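Local coordinates for lipase-esterase related protein (Clostridium acetobutylicum, PDB 3E0X) that probably acts as a hydrolase of the alpha/beta hydrolase fold, related to lipases and esterases, although its natural substrate is not established, at residues 7-10 with 11-15; 76-79 with 80-83; 166-169 with 170-174; 202-205 with 206-210. All coordinates share one frame; numbering follows the deposited sequence. Where two conformers were deposited one is given.

Interaction 1: residues 7-10 with 11-15; sequences YVHV and GNKKS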
loop_
_atom_site.group_PDB
_atom_site.type_symbol
_atom_site.label_atom_id
_atom_site.label_comp_id
_atom_site.label_asym_id
_atom_site.label_seq_id
_atom_site.Cartn_x
_atom_site.Cartn_y
_atom_site.Cartn_z
ATOM N N TYR A 7 -13.955 4.904 -4.086
ATOM C CA TYR A 7 -13.528 3.527 -3.981
ATOM C C TYR A 7 -14.268 2.703 -5.030
ATOM O O TYR A 7 -15.306 3.133 -5.580
ATOM C CB TYR A 7 -13.817 2.942 -2.592
ATOM C CG TYR A 7 -15.289 2.793 -2.296
ATOM C CD1 TYR A 7 -15.951 1.590 -2.535
ATOM C CD2 TYR A 7 -16.020 3.858 -1.794
ATOM C CE1 TYR A 7 -17.334 1.452 -2.283
ATOM C CE2 TYR A 7 -17.376 3.729 -1.518
ATOM C CZ TYR A 7 -18.029 2.527 -1.768
ATOM O OH TYR A 7 -19.390 2.414 -1.498
ATOM N N VAL A 8 -13.730 1.517 -5.263
ATOM C CA VAL A 8 -14.335 0.489 -6.112
ATOM C C VAL A 8 -14.659 -0.723 -5.228
ATOM O O VAL A 8 -13.822 -1.110 -4.386
ATOM C CB VAL A 8 -13.364 0.091 -7.260
ATOM C CG1 VAL A 8 -13.866 -1.129 -7.999
ATOM C CG2 VAL A 8 -13.208 1.244 -8.247
ATOM N N HIS A 9 -15.810 -1.343 -5.457
ATOM C CA HIS A 9 -16.301 -2.420 -4.612
ATOM C C HIS A 9 -16.519 -3.652 -5.482
ATOM O O HIS A 9 -17.368 -3.638 -6.387
ATOM C CB HIS A 9 -17.621 -1.936 -4.023
ATOM C CG HIS A 9 -18.101 -2.730 -2.856
ATOM N ND1 HIS A 9 -19.345 -2.532 -2.297
ATOM C CD2 HIS A 9 -17.512 -3.718 -2.135
ATOM C CE1 HIS A 9 -19.508 -3.378 -1.293
ATOM N NE2 HIS A 9 -18.404 -4.095 -1.158
ATOM N N VAL A 10 -15.731 -4.699 -5.236
ATOM C CA VAL A 10 -15.759 -5.913 -6.062
ATOM C C VAL A 10 -15.673 -7.168 -5.190
ATOM O O VAL A 10 -15.556 -7.081 -3.953
ATOM C CB VAL A 10 -14.612 -5.935 -7.099
ATOM C CG1 VAL A 10 -14.807 -4.804 -8.060
ATOM C CG2 VAL A 10 -13.255 -5.841 -6.407
ATOM N N GLY A 11 -15.706 -8.333 -5.829
ATOM C CA GLY A 11 -15.632 -9.584 -5.100
ATOM C C GLY A 11 -16.964 -10.040 -4.523
ATOM O O GLY A 11 -18.038 -9.661 -4.990
ATOM N N ASN A 12 -16.883 -10.877 -3.503
ATOM C CA ASN A 12 -18.060 -11.438 -2.873
ATOM C C ASN A 12 -18.499 -10.485 -1.779
ATOM O O ASN A 12 -17.966 -10.491 -0.653
ATOM C CB ASN A 12 -17.675 -12.816 -2.335
ATOM C CG ASN A 12 -18.758 -13.438 -1.529
ATOM O OD1 ASN A 12 -19.893 -12.979 -1.565
ATOM N ND2 ASN A 12 -18.401 -14.451 -0.738
ATOM N N LYS A 13 -19.464 -9.632 -2.105
ATOM C CA LYS A 13 -19.782 -8.505 -1.233
ATOM C C LYS A 13 -20.400 -8.938 0.086
ATOM O O LYS A 13 -20.428 -8.160 1.049
ATOM C CB LYS A 13 -20.659 -7.496 -1.963
ATOM C CG LYS A 13 -19.933 -6.865 -3.135
ATOM C CD LYS A 13 -20.823 -5.846 -3.822
ATOM C CE LYS A 13 -20.104 -5.202 -4.988
ATOM N NZ LYS A 13 -21.014 -4.247 -5.672
ATOM N N LYS A 14 -20.888 -10.177 0.118
ATOM C CA LYS A 14 -21.532 -10.752 1.302
ATOM C C LYS A 14 -20.558 -11.513 2.205
ATOM O O LYS A 14 -20.950 -12.031 3.263
ATOM C CB LYS A 14 -22.710 -11.665 0.896
ATOM C CG LYS A 14 -22.304 -13.050 0.403
ATOM C CD LYS A 14 -23.512 -13.885 -0.041
ATOM C CE LYS A 14 -23.099 -15.208 -0.672
ATOM N NZ LYS A 14 -22.176 -15.021 -1.851
ATOM N N SER A 15 -19.294 -11.589 1.795
ATOM C CA SER A 15 -18.272 -12.289 2.592
ATOM C C SER A 15 -18.121 -11.634 3.976
ATOM O O SER A 15 -18.191 -10.408 4.092
ATOM C CB SER A 15 -16.911 -12.240 1.903
ATOM O OG SER A 15 -15.891 -12.754 2.749
HETATM O O HOH W 1 -19.929 -2.176 -7.693
#

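Interaction 2: residues 76-79 with 80-83; sequences NSEV and TKHQ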
loop_
_atom_site.group_PDB
_atom_site.type_symbol
_atom_site.label_atom_id
_atom_site.label_comp_id
_atom_site.label_asym_id
_atom_site.label_seq_id
_atom_site.Cartn_x
_atom_site.Cartn_y
_atom_site.Cartn_z
ATOM N N ASN A 76 -16.402 5.926 8.859
ATOM C CA ASN A 76 -17.583 6.673 8.423
ATOM C C ASN A 76 -18.226 6.273 7.103
ATOM O O ASN A 76 -19.389 6.586 6.895
ATOM C CB ASN A 76 -17.303 8.181 8.447
ATOM C CG ASN A 76 -17.014 8.681 9.838
ATOM O OD1 ASN A 76 -17.860 8.579 10.746
ATOM N ND2 ASN A 76 -15.815 9.203 10.031
ATOM N N SER A 77 -17.515 5.573 6.218
ATOM C CA SER A 77 -18.104 5.149 4.945
ATOM C C SER A 77 -19.197 4.124 5.185
ATOM O O SER A 77 -19.072 3.242 6.069
ATOM C CB SER A 77 -17.053 4.537 4.022
ATOM O OG SER A 77 -17.644 4.057 2.822
ATOM N N GLU A 78 -20.254 4.203 4.398
ATOM C CA GLU A 78 -21.306 3.209 4.524
ATOM C C GLU A 78 -20.817 1.795 4.203
ATOM O O GLU A 78 -21.399 0.815 4.696
ATOM C CB GLU A 78 -22.511 3.590 3.669
ATOM C CG GLU A 78 -23.306 4.769 4.235
ATOM C CD GLU A 78 -24.061 4.466 5.529
ATOM O OE1 GLU A 78 -24.364 3.290 5.806
ATOM O OE2 GLU A 78 -24.373 5.439 6.253
ATOM N N VAL A 79 -19.751 1.682 3.407
ATOM C CA VAL A 79 -19.256 0.387 2.973
ATOM C C VAL A 79 -18.346 -0.321 3.990
ATOM O O VAL A 79 -18.106 -1.533 3.882
ATOM C CB VAL A 79 -18.615 0.500 1.553
ATOM C CG1 VAL A 79 -17.190 1.055 1.615
ATOM C CG2 VAL A 79 -18.694 -0.791 0.821
ATOM N N THR A 80 -17.853 0.411 4.987
ATOM C CA THR A 80 -17.013 -0.208 6.030
ATOM C C THR A 80 -17.519 -0.030 7.447
ATOM O O THR A 80 -17.121 -0.809 8.315
ATOM C CB THR A 80 -15.579 0.365 6.015
ATOM O OG1 THR A 80 -15.650 1.780 6.131
ATOM C CG2 THR A 80 -14.852 -0.015 4.745
ATOM N N LYS A 81 -18.367 0.975 7.695
ATOM C CA LYS A 81 -18.670 1.353 9.086
ATOM C C LYS A 81 -19.340 0.230 9.871
ATOM O O LYS A 81 -19.158 0.159 11.090
ATOM C CB LYS A 81 -19.478 2.650 9.169
ATOM C CG LYS A 81 -20.904 2.499 8.698
ATOM C CD LYS A 81 -21.729 3.809 8.647
ATOM C CE LYS A 81 -22.010 4.356 10.035
ATOM N NZ LYS A 81 -22.629 5.701 9.951
ATOM N N HIS A 82 -20.035 -0.668 9.170
ATOM C CA HIS A 82 -20.710 -1.814 9.810
ATOM C C HIS A 82 -19.992 -3.157 9.685
ATOM O O HIS A 82 -20.481 -4.174 10.212
ATOM C CB HIS A 82 -22.143 -1.948 9.288
ATOM C CG HIS A 82 -22.955 -0.705 9.475
ATOM N ND1 HIS A 82 -23.154 -0.132 10.713
ATOM C CD2 HIS A 82 -23.586 0.094 8.583
ATOM C CE1 HIS A 82 -23.893 0.955 10.579
ATOM N NE2 HIS A 82 -24.166 1.118 9.295
ATOM N N GLN A 83 -18.847 -3.166 8.993
ATOM C CA GLN A 83 -18.106 -4.395 8.732
ATOM C C GLN A 83 -17.249 -4.702 9.953
ATOM O O GLN A 83 -16.549 -3.834 10.434
ATOM C CB GLN A 83 -17.235 -4.258 7.474
ATOM C CG GLN A 83 -18.028 -4.227 6.174
ATOM C CD GLN A 83 -18.657 -5.566 5.799
ATOM O OE1 GLN A 83 -19.326 -5.677 4.752
ATOM N NE2 GLN A 83 -18.454 -6.584 6.630
HETATM O O HOH W 2 -21.430 7.577 8.319
HETATM O O HOH W 3 -20.491 -1.322 6.460
HETATM O O HOH W 4 -25.341 5.344 8.688
HETATM O O HOH W 5 -19.109 -3.713 2.686
#

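Interaction 3: residues 166-169 with 170-174; sequences DIMI and NDLIA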
loop_
_atom_site.group_PDB
_atom_site.type_symbol
_atom_site.label_atom_id
_atom_site.label_comp_id
_atom_site.label_asym_id
_atom_site.label_seq_id
_atom_site.Cartn_x
_atom_site.Cartn_y
_atom_site.Cartn_z
ATOM N N ASP A 166 3.885 15.631 -10.251
ATOM C CA ASP A 166 3.882 16.261 -8.921
ATOM C C ASP A 166 3.315 15.325 -7.876
ATOM O O ASP A 166 3.647 15.453 -6.693
ATOM C CB ASP A 166 3.146 17.607 -8.908
ATOM C CG ASP A 166 3.995 18.725 -9.506
ATOM O OD1 ASP A 166 5.237 18.660 -9.410
ATOM O OD2 ASP A 166 3.403 19.657 -10.089
ATOM N N ILE A 167 2.465 14.396 -8.291
ATOM C CA ILE A 167 1.895 13.467 -7.321
ATOM C C ILE A 167 2.954 12.466 -6.825
ATOM O O ILE A 167 3.118 12.269 -5.605
ATOM C CB ILE A 167 0.658 12.743 -7.872
ATOM C CG1 ILE A 167 -0.429 13.779 -8.214
ATOM C CG2 ILE A 167 0.136 11.676 -6.861
ATOM C CD1 ILE A 167 -1.608 13.190 -8.909
HETATM N N MSE A 168 3.669 11.816 -7.747
HETATM C CA MSE A 168 4.775 10.918 -7.343
HETATM C C MSE A 168 5.815 11.662 -6.469
HETATM O O MSE A 168 6.328 11.133 -5.467
HETATM C CB MSE A 168 5.423 10.302 -8.585
HETATM C CG MSE A 168 6.555 9.357 -8.245
HETATM SE SE MSE A 168 5.933 7.720 -7.348
HETATM C CE MSE A 168 5.431 6.752 -8.976
ATOM N N ILE A 169 6.146 12.887 -6.856
ATOM C CA ILE A 169 7.105 13.659 -6.080
ATOM C C ILE A 169 6.595 13.900 -4.637
ATOM O O ILE A 169 7.308 13.652 -3.656
ATOM C CB ILE A 169 7.461 14.984 -6.819
ATOM C CG1 ILE A 169 8.266 14.661 -8.087
ATOM C CG2 ILE A 169 8.242 15.939 -5.913
ATOM C CD1 ILE A 169 8.404 15.820 -9.042
ATOM N N ASN A 170 5.338 14.327 -4.510
ATOM C CA ASN A 170 4.714 14.521 -3.203
ATOM C C ASN A 170 4.801 13.260 -2.366
ATOM O O ASN A 170 5.163 13.296 -1.187
ATOM C CB ASN A 170 3.254 14.861 -3.415
ATOM C CG ASN A 170 2.489 15.049 -2.100
ATOM O OD1 ASN A 170 2.480 16.132 -1.527
ATOM N ND2 ASN A 170 1.851 13.978 -1.623
ATOM N N ASP A 171 4.442 12.144 -2.982
ATOM C CA ASP A 171 4.349 10.891 -2.250
ATOM C C ASP A 171 5.724 10.362 -1.844
ATOM O O ASP A 171 5.871 9.824 -0.740
ATOM C CB ASP A 171 3.586 9.858 -3.068
ATOM C CG ASP A 171 2.101 10.177 -3.193
ATOM O OD1 ASP A 171 1.597 11.062 -2.458
ATOM O OD2 ASP A 171 1.428 9.505 -4.017
ATOM N N LEU A 172 6.740 10.499 -2.709
ATOM C CA LEU A 172 8.090 10.034 -2.339
ATOM C C LEU A 172 8.690 10.883 -1.224
ATOM O O LEU A 172 9.392 10.358 -0.354
ATOM C CB LEU A 172 9.023 9.997 -3.552
ATOM C CG LEU A 172 8.716 8.885 -4.556
ATOM C CD1 LEU A 172 9.486 9.078 -5.858
ATOM C CD2 LEU A 172 8.945 7.493 -3.968
ATOM N N ILE A 173 8.386 12.183 -1.223
ATOM C CA ILE A 173 8.800 13.044 -0.111
ATOM C C ILE A 173 8.092 12.596 1.180
ATOM O O ILE A 173 8.739 12.493 2.239
ATOM C CB ILE A 173 8.546 14.556 -0.427
ATOM C CG1 ILE A 173 9.496 14.994 -1.558
ATOM C CG2 ILE A 173 8.683 15.401 0.833
ATOM C CD1 ILE A 173 9.223 16.385 -2.157
ATOM N N ALA A 174 6.786 12.298 1.092
ATOM C CA ALA A 174 6.057 11.794 2.273
ATOM C C ALA A 174 6.731 10.516 2.788
ATOM O O ALA A 174 6.901 10.331 4.019
ATOM C CB ALA A 174 4.592 11.539 1.927
#

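Interaction 4: residues 202-205 with 206-210; sequences TLVE and YSEII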
loop_
_atom_site.group_PDB
_atom_site.type_symbol
_atom_site.label_atom_id
_atom_site.label_comp_id
_atom_site.label_asym_id
_atom_site.label_seq_id
_atom_site.Cartn_x
_atom_site.Cartn_y
_atom_site.Cartn_z
ATOM N N THR A 202 11.508 -0.475 -1.851
ATOM C CA THR A 202 11.080 -0.860 -0.494
ATOM C C THR A 202 11.860 -2.138 -0.128
ATOM O O THR A 202 11.409 -3.261 -0.337
ATOM C CB THR A 202 9.566 -1.021 -0.421
ATOM O OG1 THR A 202 9.132 -1.996 -1.369
ATOM C CG2 THR A 202 8.893 0.326 -0.756
ATOM N N LEU A 203 13.083 -1.921 0.356
ATOM C CA LEU A 203 14.031 -2.980 0.664
ATOM C C LEU A 203 13.474 -4.035 1.582
ATOM O O LEU A 203 12.646 -3.754 2.447
ATOM C CB LEU A 203 15.281 -2.397 1.344
ATOM C CG LEU A 203 16.077 -1.318 0.624
ATOM C CD1 LEU A 203 17.140 -0.776 1.586
ATOM C CD2 LEU A 203 16.695 -1.906 -0.649
ATOM N N VAL A 204 13.948 -5.260 1.412
ATOM C CA VAL A 204 13.477 -6.343 2.260
ATOM C C VAL A 204 13.756 -5.998 3.745
ATOM O O VAL A 204 12.976 -6.351 4.650
ATOM C CB VAL A 204 14.037 -7.705 1.804
ATOM C CG1 VAL A 204 15.548 -7.704 1.792
ATOM C CG2 VAL A 204 13.482 -8.823 2.659
ATOM N N GLU A 205 14.850 -5.298 4.014
ATOM C CA GLU A 205 15.151 -4.953 5.416
ATOM C C GLU A 205 14.056 -4.137 6.102
ATOM O O GLU A 205 13.853 -4.254 7.317
ATOM C CB GLU A 205 16.509 -4.291 5.572
ATOM C CG GLU A 205 16.627 -2.936 4.933
ATOM C CD GLU A 205 18.086 -2.514 4.818
ATOM O OE1 GLU A 205 18.529 -1.710 5.672
ATOM O OE2 GLU A 205 18.797 -3.040 3.913
ATOM N N TYR A 206 13.306 -3.357 5.322
ATOM C CA TYR A 206 12.202 -2.591 5.909
ATOM C C TYR A 206 11.106 -3.537 6.406
ATOM O O TYR A 206 10.477 -3.288 7.434
ATOM C CB TYR A 206 11.608 -1.621 4.901
ATOM C CG TYR A 206 12.552 -0.599 4.313
ATOM C CD1 TYR A 206 13.710 -0.155 4.990
ATOM C CD2 TYR A 206 12.247 -0.031 3.087
ATOM C CE1 TYR A 206 14.539 0.807 4.419
ATOM C CE2 TYR A 206 13.058 0.926 2.516
ATOM C CZ TYR A 206 14.206 1.342 3.184
ATOM O OH TYR A 206 15.017 2.315 2.629
ATOM N N SER A 207 10.852 -4.603 5.664
ATOM C CA SER A 207 9.855 -5.602 6.046
ATOM C C SER A 207 10.343 -6.448 7.222
ATOM O O SER A 207 9.540 -6.873 8.077
ATOM C CB SER A 207 9.488 -6.453 4.840
ATOM O OG SER A 207 8.577 -5.750 3.989
ATOM N N GLU A 208 11.656 -6.676 7.277
ATOM C CA GLU A 208 12.228 -7.395 8.431
ATOM C C GLU A 208 12.036 -6.589 9.730
ATOM O O GLU A 208 11.829 -7.159 10.806
ATOM C CB GLU A 208 13.709 -7.727 8.200
ATOM C CG GLU A 208 13.928 -8.790 7.128
ATOM C CD GLU A 208 13.823 -10.241 7.624
ATOM O OE1 GLU A 208 13.345 -10.471 8.761
ATOM O OE2 GLU A 208 14.216 -11.168 6.868
ATOM N N ILE A 209 12.133 -5.269 9.646
ATOM C CA ILE A 209 11.896 -4.438 10.822
ATOM C C ILE A 209 10.433 -4.564 11.278
ATOM O O ILE A 209 10.153 -4.675 12.472
ATOM C CB ILE A 209 12.297 -2.952 10.564
ATOM C CG1 ILE A 209 13.835 -2.817 10.511
ATOM C CG2 ILE A 209 11.707 -2.053 11.614
ATOM C CD1 ILE A 209 14.265 -1.522 9.949
ATOM N N ILE A 210 9.491 -4.585 10.334
ATOM C CA ILE A 210 8.082 -4.761 10.727
ATOM C C ILE A 210 7.905 -6.090 11.493
ATOM O O ILE A 210 7.272 -6.139 12.570
ATOM C CB ILE A 210 7.148 -4.717 9.488
ATOM C CG1 ILE A 210 7.169 -3.323 8.879
ATOM C CG2 ILE A 210 5.695 -5.172 9.866
ATOM C CD1 ILE A 210 6.567 -3.272 7.475
HETATM O O HOH W 6 9.755 -3.939 2.435
#

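Interaction 1: residues 7-10 with 11-15
Lys13 lays its aliphatic chain over one face of the His9 imidazole, four residues back along the chain. Its CD stands 3.9 Å from the ring centroid, 14° off the ring normal, a CH-pi contact displaced toward the rim. CG lies over the NE2 corner of the same face, 3.7 Å from NE2, while CE reaches back over the ring to lie 3.4 Å from His9 O. The lysine is straight beyond CG, with every later torsion near 180°, and this carries the chain across the whole imidazole. His9 meets it because its CG points opposite the backbone N (chi1 -164°), which places the ring beside its own carbonyl carbon, where Lys13 can pass over it. The ammonium group does not bind the ring: a water accepts from Lys13 NZ at 3.1 Å and donates to His9 O at 3.2 Å. The ring itself is tethered through NE2 to Asn43 OD1 on the neighbouring strand 43-47, which should restrict its rotation. Gly11 has a positive phi and a backbone on which a CB would run into Val10 O, geometry that calls for glycine. In the turn that follows, Ser15 N binds Asn12 O, closing a type I beta turn at the end of strand 7-11, an outermost strand of the alpha/beta hydrolase sheet that pairs antiparallel with strand 43-47.

Interaction 2: residues 76-79 with 80-83
Asn76, at the C-terminal end of helix 63-76, reaches Lys81 through a water that donates to Asn76 O and accepts from Lys81 NZ. Ser77 leaves helical geometry, and its carbonyl takes two backbone donors: Lys81 N at 2.9 Å, almost in line with the C=O bond, and Thr80 N at 3.3 Å, from above the carbonyl plane. In one of its two conformers its OG, opposite the backbone N (chi1 177°), accepts from Val79 N at 3.2 Å, an ST turn. Glu78 bends at chi2 and runs beside Lys81 in the same direction. The opposite charges stop short of a salt bridge, with Glu78 OE2 and Lys81 NZ 4.1 Å apart, and a water joins them, donating to the carboxylate and accepting from the ammonium. A third water links Glu78 O to His82 N. The His82 ring has Lys81 CG over the centre of one face. Val79 O has Gln83 CG 3.5 Å away, and one water donates to both Val79 O and Gln83 OE1. Thr80 and Gln83 bound a type I beta turn. Val79 packs on Phe73 of helix 63-76, Ile45 of strand 43-47 and Tyr7 of strand 7-11, while Thr80 OG1 bonds back to Ile74 O of the helix.

Interaction 3: residues 166-169 with 170-174
Met168, a selenomethionine, meets Leu172 one helical turn on: its CG lies 3.8 Å from Leu172 CD1, and SE 4.1 Å from the same methyl. With CG opposite the backbone N (chi1 -179°) and bends at chi2 and chi3, the chain crosses Leu172 at a slant. Ile169 and Ile173 instead run alongside each other, Ile169 CG2 being 3.9 Å from Ile173 CD1. On another side of the helix, Ile167 CG2 lies 3.8 Å from Asp171 OD2. Beneath run the i to i+4 bonds of an alpha helix, including Leu172 N to Met168 O at 2.9 Å. Helix 165-177 is the last of four inserted between strands 109-115 and 191-196, where alpha/beta hydrolases commonly carry their cap, and Met168 touches the bound ortho-xylene. Asn170 ND2 donates to Asp171 OD1 at 3.0 Å; the oxygen lies in the amide plane, but the donor, on the anti side, is tilted 29° out of the carboxylate plane. Further out, Asp171 OD2 accepts from His52 NE2 and Gly26 N, and OD1 also bonds Tyr66 OH, holding the buried carboxylate from several directions. Asn170 ND2 donates to Pro60 O as well. Leu172, Ile169 and Ile173 pack against Ile132 of helix 126-133.

Interaction 4: residues 202-205 with 206-210
Leu203 covers one face of the Tyr206 ring, its CB 4.1 Å from the centroid and 9° off the ring normal, a CH-pi contact over the ring centre. Leu203 CD1 goes on to the phenol end, 4.0 Å from Tyr206 CZ. The ring is laid there by its chi1 of -59°, CG opposite the carbonyl carbon, with CD2 3.4 Å from Leu203 N. This is the tight side, where Tyr206 is buried. Glu205, with CG wedged between backbone N and carbonyl carbon (chi1 66°), brings CG to 4.0 Å from Tyr206 CD1. The looser side belongs to Glu208: its side chain comes no nearer that of Val204 than 4.5 Å (CG to CG2), and its exposed carboxylate leads away after a bend at chi2. Helix 204-213 begins here, the crossover of the beta-alpha-beta unit with strands 191-196 and 217-222, and Val204 packs on Val195 and Ile221. Glu208 N binds Val204 O at 3.0 Å; Leu203 O accepts from Tyr206 N, and a water bridges Leu203 O and Ser207 OG. Apolar cover thus goes with polar fastening: Lys123 takes the phenol with its backbone N, which should fix the ring, and the Glu205 carboxylate with its ammonium group, which should partly offset that charge.

In the fold
From the N terminus, interaction 1 closes the turn that ends strand 7-11 at one edge of the sheet. Interaction 2 comes next, closing the loop between helix 63-76 and strand 86-91. These two touch, Val79 CG2 packing 3.4 Å from His9 CE1, so the loop rests on the edge strand. Interaction 3 lies within helix 165-177, beside the ligand pocket, about 30 Å centre to centre from interaction 1 and across the chain's centre. Interaction 4 begins helix 204-213, the crossover between strands 191-196 and 217-222, its nearest atoms about 8 Å from interaction 3. All four follow in series; none nests within or crosses another.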